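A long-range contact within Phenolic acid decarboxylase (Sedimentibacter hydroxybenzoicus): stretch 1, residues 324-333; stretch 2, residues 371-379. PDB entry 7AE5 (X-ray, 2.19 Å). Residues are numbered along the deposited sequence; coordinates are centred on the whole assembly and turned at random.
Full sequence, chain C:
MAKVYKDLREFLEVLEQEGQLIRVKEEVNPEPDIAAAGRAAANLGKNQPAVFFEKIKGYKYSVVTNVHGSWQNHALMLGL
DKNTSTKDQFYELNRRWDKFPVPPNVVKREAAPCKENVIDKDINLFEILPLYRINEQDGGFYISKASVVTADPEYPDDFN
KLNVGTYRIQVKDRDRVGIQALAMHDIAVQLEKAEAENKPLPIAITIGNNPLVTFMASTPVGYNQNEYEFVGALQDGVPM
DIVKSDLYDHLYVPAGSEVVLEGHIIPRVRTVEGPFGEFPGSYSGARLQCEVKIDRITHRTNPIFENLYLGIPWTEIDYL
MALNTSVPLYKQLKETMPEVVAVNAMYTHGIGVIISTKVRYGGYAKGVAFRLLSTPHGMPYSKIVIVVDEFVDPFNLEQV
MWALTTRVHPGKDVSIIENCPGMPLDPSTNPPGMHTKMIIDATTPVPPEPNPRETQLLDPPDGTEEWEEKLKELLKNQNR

Stretch 1, residues 324-333: NTSVPLYKQL
Stretch 2 371-379: RLLSTPHGM

Residues 324-333 lie within one continuous helix, kinked at Pro328, whose ring nitrogen has no hydrogen to give to the turn before. Stretch 2 ends one helix at Arg371 and Leu372, makes a type I turn from Leu372 to Thr375, and enters a second helix that includes Gly378 and Met379. In register, Leu333 CA lies 6.7 Å from Leu372 CA, and Gln332 CA 7.4 Å from Thr375 CA. The two stretches bury 406 Å² in all.

Leu329 and Leu333, one helical turn apart, each have 71 Å² covered. Both take chi1 m and chi2 t. Leu329 points its CA-to-CB bond toward stretch 2. Its CD2 lies 3.6 Å from Thr375 OG1, 4.1 Å from His377 CB and 4.1 Å from Gly378 N. Its CD1 meets Leu372 CD1 at 4.2 Å. The CA-to-CB bond of Leu333 points sideways, but the end of its side chain comes nearer: CD2 is 3.6 Å from Leu372 N, 3.7 Å from Arg371 CG and 4.1 Å from Leu372 CB. Leu372 has chi1 t and chi2 off-well at 99°.

The CA-to-CB bond of Thr375 (chi1 p) points toward stretch 1. Its OG1 donates to Leu372 O (2.6 Å) and accepts from Gly378 N (3.1 Å), a capping bond. The hydroxyl thus serves its own stretch while packing against Leu329. Gly378 has no side chain; an ideal CB would clash with Leu372 O at 2.2 Å.

No direct hydrogen bond joins the stretches. Gln332 (chi1 m, chi2 t) brings OE1 to 3.2 Å from Thr375 CB. A water bridges instead, donating to Gln332 OE1 (2.7 Å) and accepting from His377 N (2.8 Å). The CA-to-CB bond of His377 (chi1 t, chi2 -93°) also points toward stretch 1. Its CE1 is 4.0 Å from Thr325 CG2, and its buried ND1 has no partner in the model.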

# COMPACT_ATOMS: atom_id res chain seq x y z
N ASN C 324 1.71 29.96 20.51
CA ASN C 324 0.33 30.05 20.99
C ASN C 324 -0.56 28.99 20.36
O ASN C 324 -1.66 28.75 20.87
CB ASN C 324 -0.24 31.44 20.73
CG ASN C 324 0.13 31.97 19.36
OD1 ASN C 324 1.17 31.61 18.79
ND2 ASN C 324 -0.72 32.84 18.81
N THR C 325 -0.11 28.37 19.27
CA THR C 325 -0.79 27.18 18.76
C THR C 325 -0.31 25.93 19.48
O THR C 325 -1.11 25.01 19.74
CB THR C 325 -0.55 27.05 17.25
OG1 THR C 325 -1.01 28.23 16.58
CG2 THR C 325 -1.27 25.83 16.69
N SER C 326 0.97 25.89 19.85
CA SER C 326 1.58 24.66 20.36
C SER C 326 1.24 24.42 21.83
O SER C 326 1.06 23.27 22.23
CB SER C 326 3.09 24.71 20.16
OG SER C 326 3.43 25.17 18.87
N VAL C 327 1.17 25.48 22.63
CA VAL C 327 0.91 25.31 24.06
C VAL C 327 -0.46 24.69 24.33
O VAL C 327 -0.55 23.76 25.15
CB VAL C 327 1.11 26.64 24.81
CG1 VAL C 327 0.58 26.54 26.23
CG2 VAL C 327 2.58 27.02 24.81
N PRO C 328 -1.56 25.13 23.70
CA PRO C 328 -2.85 24.45 23.95
C PRO C 328 -2.84 22.99 23.55
O PRO C 328 -3.35 22.15 24.31
CB PRO C 328 -3.84 25.26 23.11
CG PRO C 328 -3.21 26.60 22.97
CD PRO C 328 -1.75 26.33 22.85
N LEU C 329 -2.26 22.64 22.40
CA LEU C 329 -2.20 21.24 22.00
C LEU C 329 -1.37 20.42 22.98
O LEU C 329 -1.72 19.28 23.30
CB LEU C 329 -1.62 21.12 20.59
CG LEU C 329 -2.51 21.61 19.44
CD1 LEU C 329 -1.74 21.63 18.13
CD2 LEU C 329 -3.75 20.73 19.32
N TYR C 330 -0.27 21.00 23.47
CA TYR C 330 0.54 20.30 24.47
C TYR C 330 -0.26 20.02 25.73
O TYR C 330 -0.15 18.94 26.32
CB TYR C 330 1.79 21.13 24.79
CG TYR C 330 2.52 20.70 26.04
CD1 TYR C 330 3.35 19.59 26.04
CD2 TYR C 330 2.38 21.41 27.23
CE1 TYR C 330 4.02 19.20 27.18
CE2 TYR C 330 3.04 21.02 28.38
CZ TYR C 330 3.86 19.92 28.35
OH TYR C 330 4.53 19.53 29.49
N LYS C 331 -1.08 20.98 26.17
CA LYS C 331 -1.87 20.78 27.38
C LYS C 331 -2.96 19.73 27.17
O LYS C 331 -3.26 18.97 28.09
CB LYS C 331 -2.49 22.11 27.82
CG LYS C 331 -1.50 23.07 28.47
CD LYS C 331 -2.21 24.30 29.00
CE LYS C 331 -1.24 25.27 29.66
NZ LYS C 331 -0.42 24.62 30.72
N GLN C 332 -3.55 19.68 25.98
CA GLN C 332 -4.56 18.66 25.71
C GLN C 332 -3.94 17.27 25.66
O GLN C 332 -4.51 16.31 26.19
CB GLN C 332 -5.29 18.96 24.39
CG GLN C 332 -5.80 20.39 24.29
CD GLN C 332 -6.48 20.67 22.96
OE1 GLN C 332 -6.24 19.99 21.97
NE2 GLN C 332 -7.33 21.70 22.94
N LEU C 333 -2.76 17.13 25.04
CA LEU C 333 -2.08 15.84 25.04
C LEU C 333 -1.64 15.45 26.44
O LEU C 333 -1.75 14.28 26.82
CB LEU C 333 -0.86 15.89 24.11
CG LEU C 333 -1.07 16.05 22.60
CD1 LEU C 333 0.19 15.63 21.86
CD2 LEU C 333 -2.27 15.25 22.13
N ARG C 371 -3.78 10.68 19.47
CA ARG C 371 -4.41 11.64 20.37
C ARG C 371 -4.41 13.04 19.77
O ARG C 371 -5.43 13.74 19.82
CB ARG C 371 -3.70 11.63 21.73
CG ARG C 371 -4.48 12.36 22.82
CD ARG C 371 -5.93 11.90 22.86
NE ARG C 371 -6.48 11.90 24.20
CZ ARG C 371 -7.28 10.95 24.69
NH1 ARG C 371 -7.60 9.88 23.98
NH2 ARG C 371 -7.77 11.09 25.92
N LEU C 372 -3.28 13.46 19.20
CA LEU C 372 -3.23 14.76 18.54
C LEU C 372 -4.23 14.84 17.40
O LEU C 372 -4.97 15.82 17.27
CB LEU C 372 -1.82 15.04 18.02
CG LEU C 372 -1.76 16.38 17.29
CD1 LEU C 372 -1.21 17.48 18.20
CD2 LEU C 372 -0.97 16.29 16.00
N LEU C 373 -4.27 13.80 16.56
CA LEU C 373 -5.22 13.76 15.47
C LEU C 373 -6.66 13.60 15.95
O LEU C 373 -7.56 13.50 15.11
CB LEU C 373 -4.87 12.62 14.51
CG LEU C 373 -3.52 12.77 13.80
CD1 LEU C 373 -3.13 11.48 13.09
CD2 LEU C 373 -3.55 13.93 12.83
N SER C 374 -6.90 13.59 17.26
CA SER C 374 -8.26 13.58 17.78
C SER C 374 -8.58 14.79 18.65
O SER C 374 -9.59 14.79 19.35
CB SER C 374 -8.53 12.28 18.55
OG SER C 374 -7.44 11.91 19.37
N THR C 375 -7.74 15.83 18.62
CA THR C 375 -8.02 17.08 19.31
C THR C 375 -8.84 18.01 18.42
O THR C 375 -8.88 17.83 17.20
CB THR C 375 -6.72 17.75 19.73
OG1 THR C 375 -5.84 17.84 18.59
CG2 THR C 375 -6.04 16.95 20.82
N PRO C 376 -9.51 19.01 19.00
CA PRO C 376 -10.30 19.94 18.16
C PRO C 376 -9.51 20.58 17.03
O PRO C 376 -10.05 20.74 15.93
CB PRO C 376 -10.79 20.98 19.18
CG PRO C 376 -10.91 20.21 20.44
CD PRO C 376 -9.77 19.22 20.43
N HIS C 377 -8.26 20.95 17.27
CA HIS C 377 -7.45 21.59 16.25
C HIS C 377 -6.64 20.59 15.43
O HIS C 377 -6.55 20.72 14.20
CB HIS C 377 -6.51 22.62 16.88
CG HIS C 377 -5.77 23.46 15.89
ND1 HIS C 377 -4.52 23.13 15.43
CD2 HIS C 377 -6.11 24.62 15.27
CE1 HIS C 377 -4.11 24.05 14.57
NE2 HIS C 377 -5.06 24.96 14.45
N GLY C 378 -6.04 19.59 16.08
CA GLY C 378 -5.20 18.66 15.36
C GLY C 378 -5.97 17.77 14.40
O GLY C 378 -5.43 17.38 13.36
N MET C 379 -7.22 17.44 14.73
CA MET C 379 -8.06 16.59 13.89
C MET C 379 -8.17 17.11 12.46
O MET C 379 -7.87 16.36 11.53
CB MET C 379 -9.46 16.43 14.48
CG MET C 379 -10.29 15.38 13.78
SD MET C 379 -11.75 14.93 14.70
CE MET C 379 -10.98 13.97 15.96
O HOH W 1 -7.38 21.38 19.90